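Local atomic coordinates of 6-phosphogluconate dehydratase (Shewanella oneidensis, PDB entry 2GP4), a protein that probably catalyses the dehydration of 6-phosphogluconate to 2-dehydro-3-deoxy-6-phosphogluconate in the Entner-Doudoroff pathway. Residues A[444-449]-A[552-557]; A[563-568]-A[574-579]. All blocks are in the same frame, centred on the assembly; numbering follows the deposited sequence.

Contact 1. Residues A[444-449]-A[552-557]; sequences KGNLGR and GGLIAK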
loop_
_atom_site.group_PDB
_atom_site.type_symbol
_atom_site.label_atom_id
_atom_site.label_comp_id
_atom_site.label_asym_id
_atom_site.label_seq_id
_atom_site.Cartn_x
_atom_site.Cartn_y
_atom_site.Cartn_z
ATOM N N LYS A 444 -4.512 6.583 -19.326
ATOM C CA LYS A 444 -5.648 7.465 -19.590
ATOM C C LYS A 444 -6.246 7.166 -20.962
ATOM O O LYS A 444 -5.542 6.712 -21.863
ATOM C CB LYS A 444 -5.217 8.939 -19.585
ATOM C CG LYS A 444 -4.645 9.468 -18.289
ATOM C CD LYS A 444 -4.914 10.976 -18.137
ATOM C CE LYS A 444 -4.089 11.844 -19.101
ATOM N NZ LYS A 444 -2.747 12.207 -18.562
ATOM N N GLY A 445 -7.540 7.452 -21.115
ATOM C CA GLY A 445 -8.201 7.435 -22.418
ATOM C C GLY A 445 -9.711 7.535 -22.312
ATOM O O GLY A 445 -10.248 7.903 -21.259
ATOM N N ASN A 446 -10.398 7.195 -23.401
ATOM C CA ASN A 446 -11.863 7.214 -23.420
ATOM C C ASN A 446 -12.475 6.214 -22.426
ATOM O O ASN A 446 -13.603 6.407 -21.961
ATOM C CB ASN A 446 -12.413 7.001 -24.849
ATOM C CG ASN A 446 -12.105 5.603 -25.410
ATOM O OD1 ASN A 446 -11.182 4.915 -24.955
ATOM N ND2 ASN A 446 -12.888 5.186 -26.408
ATOM N N LEU A 447 -11.721 5.161 -22.105
ATOM C CA LEU A 447 -12.144 4.166 -21.110
ATOM C C LEU A 447 -12.057 4.682 -19.669
ATOM O O LEU A 447 -12.725 4.154 -18.768
ATOM C CB LEU A 447 -11.336 2.873 -21.258
ATOM C CG LEU A 447 -11.732 1.936 -22.412
ATOM C CD1 LEU A 447 -10.600 1.005 -22.783
ATOM C CD2 LEU A 447 -12.974 1.135 -22.059
ATOM N N GLY A 448 -11.231 5.705 -19.454
ATOM C CA GLY A 448 -11.102 6.335 -18.141
ATOM C C GLY A 448 -9.675 6.390 -17.629
ATOM O O GLY A 448 -8.763 6.803 -18.343
ATOM N N ARG A 449 -9.487 5.980 -16.380
ATOM C CA ARG A 449 -8.177 6.008 -15.742
ATOM C C ARG A 449 -7.912 4.675 -15.051
ATOM O O ARG A 449 -8.788 4.134 -14.372
ATOM C CB ARG A 449 -8.090 7.161 -14.735
ATOM C CG ARG A 449 -8.240 8.562 -15.353
ATOM C CD ARG A 449 -8.452 9.666 -14.293
ATOM N NE ARG A 449 -7.313 9.782 -13.377
ATOM C CZ ARG A 449 -6.207 10.481 -13.626
ATOM N NH1 ARG A 449 -6.069 11.140 -14.773
ATOM N NH2 ARG A 449 -5.229 10.517 -12.732
ATOM N N GLY A 552 -21.099 3.129 -14.429
ATOM C CA GLY A 552 -21.389 3.633 -15.771
ATOM C C GLY A 552 -20.161 3.834 -16.635
ATOM O O GLY A 552 -20.230 4.479 -17.678
ATOM N N GLY A 553 -19.035 3.280 -16.199
ATOM C CA GLY A 553 -17.782 3.393 -16.940
ATOM C C GLY A 553 -17.851 2.695 -18.283
ATOM O O GLY A 553 -18.525 1.666 -18.430
ATOM N N LEU A 554 -17.134 3.253 -19.256
ATOM C CA LEU A 554 -17.124 2.743 -20.620
ATOM C C LEU A 554 -16.818 1.241 -20.716
ATOM O O LEU A 554 -17.161 0.596 -21.708
ATOM C CB LEU A 554 -16.151 3.561 -21.483
ATOM C CG LEU A 554 -16.466 3.651 -22.980
ATOM C CD1 LEU A 554 -17.793 4.380 -23.217
ATOM C CD2 LEU A 554 -15.333 4.327 -23.743
ATOM N N ILE A 555 -16.186 0.689 -19.684
ATOM C CA ILE A 555 -15.958 -0.762 -19.594
ATOM C C ILE A 555 -17.263 -1.581 -19.668
ATOM O O ILE A 555 -17.263 -2.710 -20.159
ATOM C CB ILE A 555 -15.143 -1.138 -18.321
ATOM C CG1 ILE A 555 -14.821 -2.637 -18.308
ATOM C CG2 ILE A 555 -15.874 -0.695 -17.055
ATOM C CD1 ILE A 555 -13.922 -3.089 -17.182
ATOM N N ALA A 556 -18.363 -1.002 -19.190
ATOM C CA ALA A 556 -19.668 -1.668 -19.183
ATOM C C ALA A 556 -20.264 -1.837 -20.582
ATOM O O ALA A 556 -21.075 -2.736 -20.809
ATOM C CB ALA A 556 -20.650 -0.915 -18.274
ATOM N N LYS A 557 -19.858 -0.977 -21.512
ATOM C CA LYS A 557 -20.371 -1.014 -22.887
ATOM C C LYS A 557 -19.520 -1.840 -23.852
ATOM O O LYS A 557 -19.980 -2.179 -24.952
ATOM C CB LYS A 557 -20.574 0.402 -23.432
ATOM C CG LYS A 557 -21.841 1.077 -22.915
ATOM C CD LYS A 557 -22.070 2.423 -23.574
ATOM C CE LYS A 557 -23.345 3.071 -23.055
ATOM N NZ LYS A 557 -23.647 4.331 -23.787
HETATM O O HOH W 1 -15.428 5.641 -18.750
HETATM O O HOH W 2 -14.627 2.198 -17.530
#
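Leu447 and Leu554 meet where the tight turn 445-448 faces the loop 552-557, and water and methyl groups make the join, with no direct hydrogen bond between the segments. Gly553 brings the loop in and touches little itself; its carbonyl accepts from Ala556 N, closing a tight turn. Leu554 follows and carries most of the packing. With chi1 at -152°, short of fully anti to N, and chi2 at 64°, CD2 is brought to the turn, 3.2 Å from Asn446 O. The same methyl also lies against the Asn446 amide, 3.7 Å from ND2, the two side chains crossing at about a right angle. That amide nitrogen has its polar partner elsewhere, in Leu575 O, so Leu554 meets it only by van der Waals contact. From the turn, Leu447 extends a single methyl, CD2, which stands 4.0 Å from Leu554 CB. Water 1 links the backbones here, accepting from Leu554 N at 3.0 Å and donating to Leu447 O at 3.1 Å. Ile555 adds the second bridge: its N-H donates a hydrogen bond to water 2 at 3.1 Å, and this water donates to Leu447 O at 3.0 Å. The carbonyl of buried Leu447 thus accepts from two waters, which satisfy the successive amides of Leu554 and Ile555. Leu447 CD2 also reaches Ile555 N, at 4.0 Å. Lys557 closes a second turn through its N-H to Leu554 O, while its NZ turns to Leu582 O. Across from them, Gly445 and Gly448 exchange backbone bonds in both directions around a type I turn, with Asn446 and Leu447 at its corners. This is a two-residue beta hairpin, joining strands 440-445 and 448-453, with its turn packed through ordered water on the loop 552-557 of the C-terminal domain.

Contact 2. Residues A[563-568]-A[574-579]; sequences LIRVDA and SLLVSD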
loop_
_atom_site.group_PDB
_atom_site.type_symbol
_atom_site.label_atom_id
_atom_site.label_comp_id
_atom_site.label_asym_id
_atom_site.label_seq_id
_atom_site.Cartn_x
_atom_site.Cartn_y
_atom_site.Cartn_z
ATOM N N LEU A 563 -11.873 -3.464 -30.549
ATOM C CA LEU A 563 -10.438 -3.270 -30.372
ATOM C C LEU A 563 -10.165 -2.421 -29.138
ATOM O O LEU A 563 -10.756 -1.352 -28.959
ATOM C CB LEU A 563 -9.796 -2.625 -31.604
ATOM C CG LEU A 563 -9.362 -3.446 -32.831
ATOM C CD1 LEU A 563 -8.790 -4.826 -32.471
ATOM C CD2 LEU A 563 -10.493 -3.585 -33.827
ATOM N N ILE A 564 -9.269 -2.915 -28.290
ATOM C CA ILE A 564 -8.800 -2.184 -27.122
ATOM C C ILE A 564 -7.290 -2.044 -27.191
ATOM O O ILE A 564 -6.576 -3.032 -27.373
ATOM C CB ILE A 564 -9.174 -2.909 -25.828
ATOM C CG1 ILE A 564 -10.607 -2.572 -25.435
ATOM C CG2 ILE A 564 -8.203 -2.552 -24.707
ATOM C CD1 ILE A 564 -11.247 -3.605 -24.534
ATOM N N ARG A 565 -6.813 -0.814 -27.049
ATOM C CA ARG A 565 -5.386 -0.546 -27.057
ATOM C C ARG A 565 -4.927 -0.287 -25.631
ATOM O O ARG A 565 -5.349 0.688 -25.010
ATOM C CB ARG A 565 -5.065 0.655 -27.962
ATOM C CG ARG A 565 -3.572 0.969 -28.105
ATOM C CD ARG A 565 -3.309 2.273 -28.868
ATOM N NE ARG A 565 -3.793 2.226 -30.249
ATOM C CZ ARG A 565 -4.622 3.111 -30.803
ATOM N NH1 ARG A 565 -5.067 4.159 -30.115
ATOM N NH2 ARG A 565 -4.997 2.958 -32.067
ATOM N N VAL A 566 -4.094 -1.181 -25.104
ATOM C CA VAL A 566 -3.363 -0.906 -23.866
ATOM C C VAL A 566 -1.922 -0.538 -24.218
ATOM O O VAL A 566 -1.122 -1.383 -24.613
ATOM C CB VAL A 566 -3.468 -2.060 -22.805
ATOM C CG1 VAL A 566 -3.108 -3.402 -23.398
ATOM C CG2 VAL A 566 -2.611 -1.762 -21.578
ATOM N N ASP A 567 -1.624 0.748 -24.113
ATOM C CA ASP A 567 -0.308 1.269 -24.439
ATOM C C ASP A 567 0.350 1.806 -23.171
ATOM O O ASP A 567 0.049 2.912 -22.720
ATOM C CB ASP A 567 -0.431 2.365 -25.505
ATOM C CG ASP A 567 0.894 2.697 -26.169
ATOM O OD1 ASP A 567 1.912 2.868 -25.458
ATOM O OD2 ASP A 567 0.912 2.802 -27.417
ATOM N N ALA A 568 1.250 1.012 -22.600
ATOM C CA ALA A 568 1.957 1.390 -21.374
ATOM C C ALA A 568 3.146 2.293 -21.669
ATOM O O ALA A 568 3.762 2.850 -20.758
ATOM C CB ALA A 568 2.395 0.150 -20.612
ATOM N N SER A 574 -7.368 2.929 -24.679
ATOM C CA SER A 574 -8.455 3.320 -25.565
ATOM C C SER A 574 -9.314 2.157 -26.037
ATOM O O SER A 574 -8.792 1.129 -26.463
ATOM C CB SER A 574 -7.905 4.054 -26.794
ATOM O OG SER A 574 -7.190 5.223 -26.427
ATOM N N LEU A 575 -10.632 2.340 -25.970
ATOM C CA LEU A 575 -11.573 1.482 -26.674
ATOM C C LEU A 575 -11.779 2.065 -28.074
ATOM O O LEU A 575 -12.244 3.197 -28.228
ATOM C CB LEU A 575 -12.900 1.385 -25.917
ATOM C CG LEU A 575 -14.003 0.472 -26.472
ATOM C CD1 LEU A 575 -13.578 -0.997 -26.476
ATOM C CD2 LEU A 575 -15.311 0.659 -25.704
ATOM N N LEU A 576 -11.426 1.287 -29.090
ATOM C CA LEU A 576 -11.382 1.787 -30.462
ATOM C C LEU A 576 -12.731 1.676 -31.166
ATOM O O LEU A 576 -12.856 1.028 -32.206
ATOM C CB LEU A 576 -10.278 1.081 -31.255
ATOM C CG LEU A 576 -8.825 1.543 -31.082
ATOM C CD1 LEU A 576 -8.347 1.456 -29.661
ATOM C CD2 LEU A 576 -7.921 0.716 -31.980
ATOM N N VAL A 577 -13.742 2.303 -30.573
ATOM C CA VAL A 577 -15.055 2.445 -31.189
ATOM C C VAL A 577 -15.468 3.905 -31.060
ATOM O O VAL A 577 -15.100 4.574 -30.091
ATOM C CB VAL A 577 -16.131 1.518 -30.548
ATOM C CG1 VAL A 577 -15.773 0.057 -30.725
ATOM C CG2 VAL A 577 -16.294 1.817 -29.087
ATOM N N SER A 578 -16.224 4.400 -32.039
ATOM C CA SER A 578 -16.648 5.800 -32.060
ATOM C C SER A 578 -17.619 6.117 -30.930
ATOM O O SER A 578 -18.336 5.232 -30.451
ATOM C CB SER A 578 -17.296 6.137 -33.405
ATOM O OG SER A 578 -18.426 5.316 -33.641
ATOM N N ASP A 579 -17.633 7.382 -30.511
ATOM C CA ASP A 579 -18.619 7.881 -29.550
ATOM C C ASP A 579 -20.048 7.622 -30.038
ATOM O O ASP A 579 -20.929 7.284 -29.241
ATOM C CB ASP A 579 -18.423 9.381 -29.292
ATOM C CG ASP A 579 -17.378 9.672 -28.219
ATOM O OD1 ASP A 579 -16.332 8.988 -28.175
ATOM O OD2 ASP A 579 -17.599 10.605 -27.419
HETATM O O HOH W 3 -13.172 -2.028 -32.515
#
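Arg565 and Ser574 form a hydrogen-bonded antiparallel pair: Arg565 N donates to Ser574 O at 2.8 Å, and Ser574 N returns a bond to Arg565 O at 3.0 Å. Leu576 N adds a straight bond to Leu563 O at 2.7 Å, with 168° at the hydrogen. Leu576 is also the centre of an inverse gamma turn, and water 3 bridges Leu563 N to Leu576 O.

Apolar contacts add to these bonds. Ile564 and Leu575, a non-hydrogen-bonded pair, share one face of the sheet, where Ile564 CG1 meets Leu575 CD1 at 3.5 Å, while Leu563 CB rests 3.8 Å from Leu576 CB. Leu576 also reaches across to Arg565, its CD1 standing 4.2 Å above the centre of the Arg565 guanidinium plane. With an alanine in place of Leu576, that face would probably lose its apolar cover and Leu563 CB part of its packing.

Charge holds the same guanidinium from other directions, NE pairing with Glu465 and NH1 with Glu572. The hairpin 563-567/572-575 is hydrogen-bonded to strand 463-471 through Ile564 and Val566; Ile564 packs on Met527 of strand 524-528, and Leu575 and Val577 rest on Leu582 of helix 579-584.

How the contacts relate
Contacts 1 and 2 have centres about 10 Å apart, on the same side of the chain's centre, and follow in series: 444-449 and 552-557 come before 563-568 and 574-579. Both reach one mixed sheet in the C-terminal family region, whose strand order places the hairpins 440-453 and 563-575 at its two ends; 552-557 is a loop packed on the turn of the first hairpin. They nevertheless touch, through Asn446 and Leu575, and Leu447 CD1 packs 3.5 Å from Leu575 N. Backbone bonds of Lys444 with Gly571 and Leu573 bring the edge strand 440-445 to the start of 572-575, consistent with a sheet curled into a closed barrel, its seam lying between the contacts.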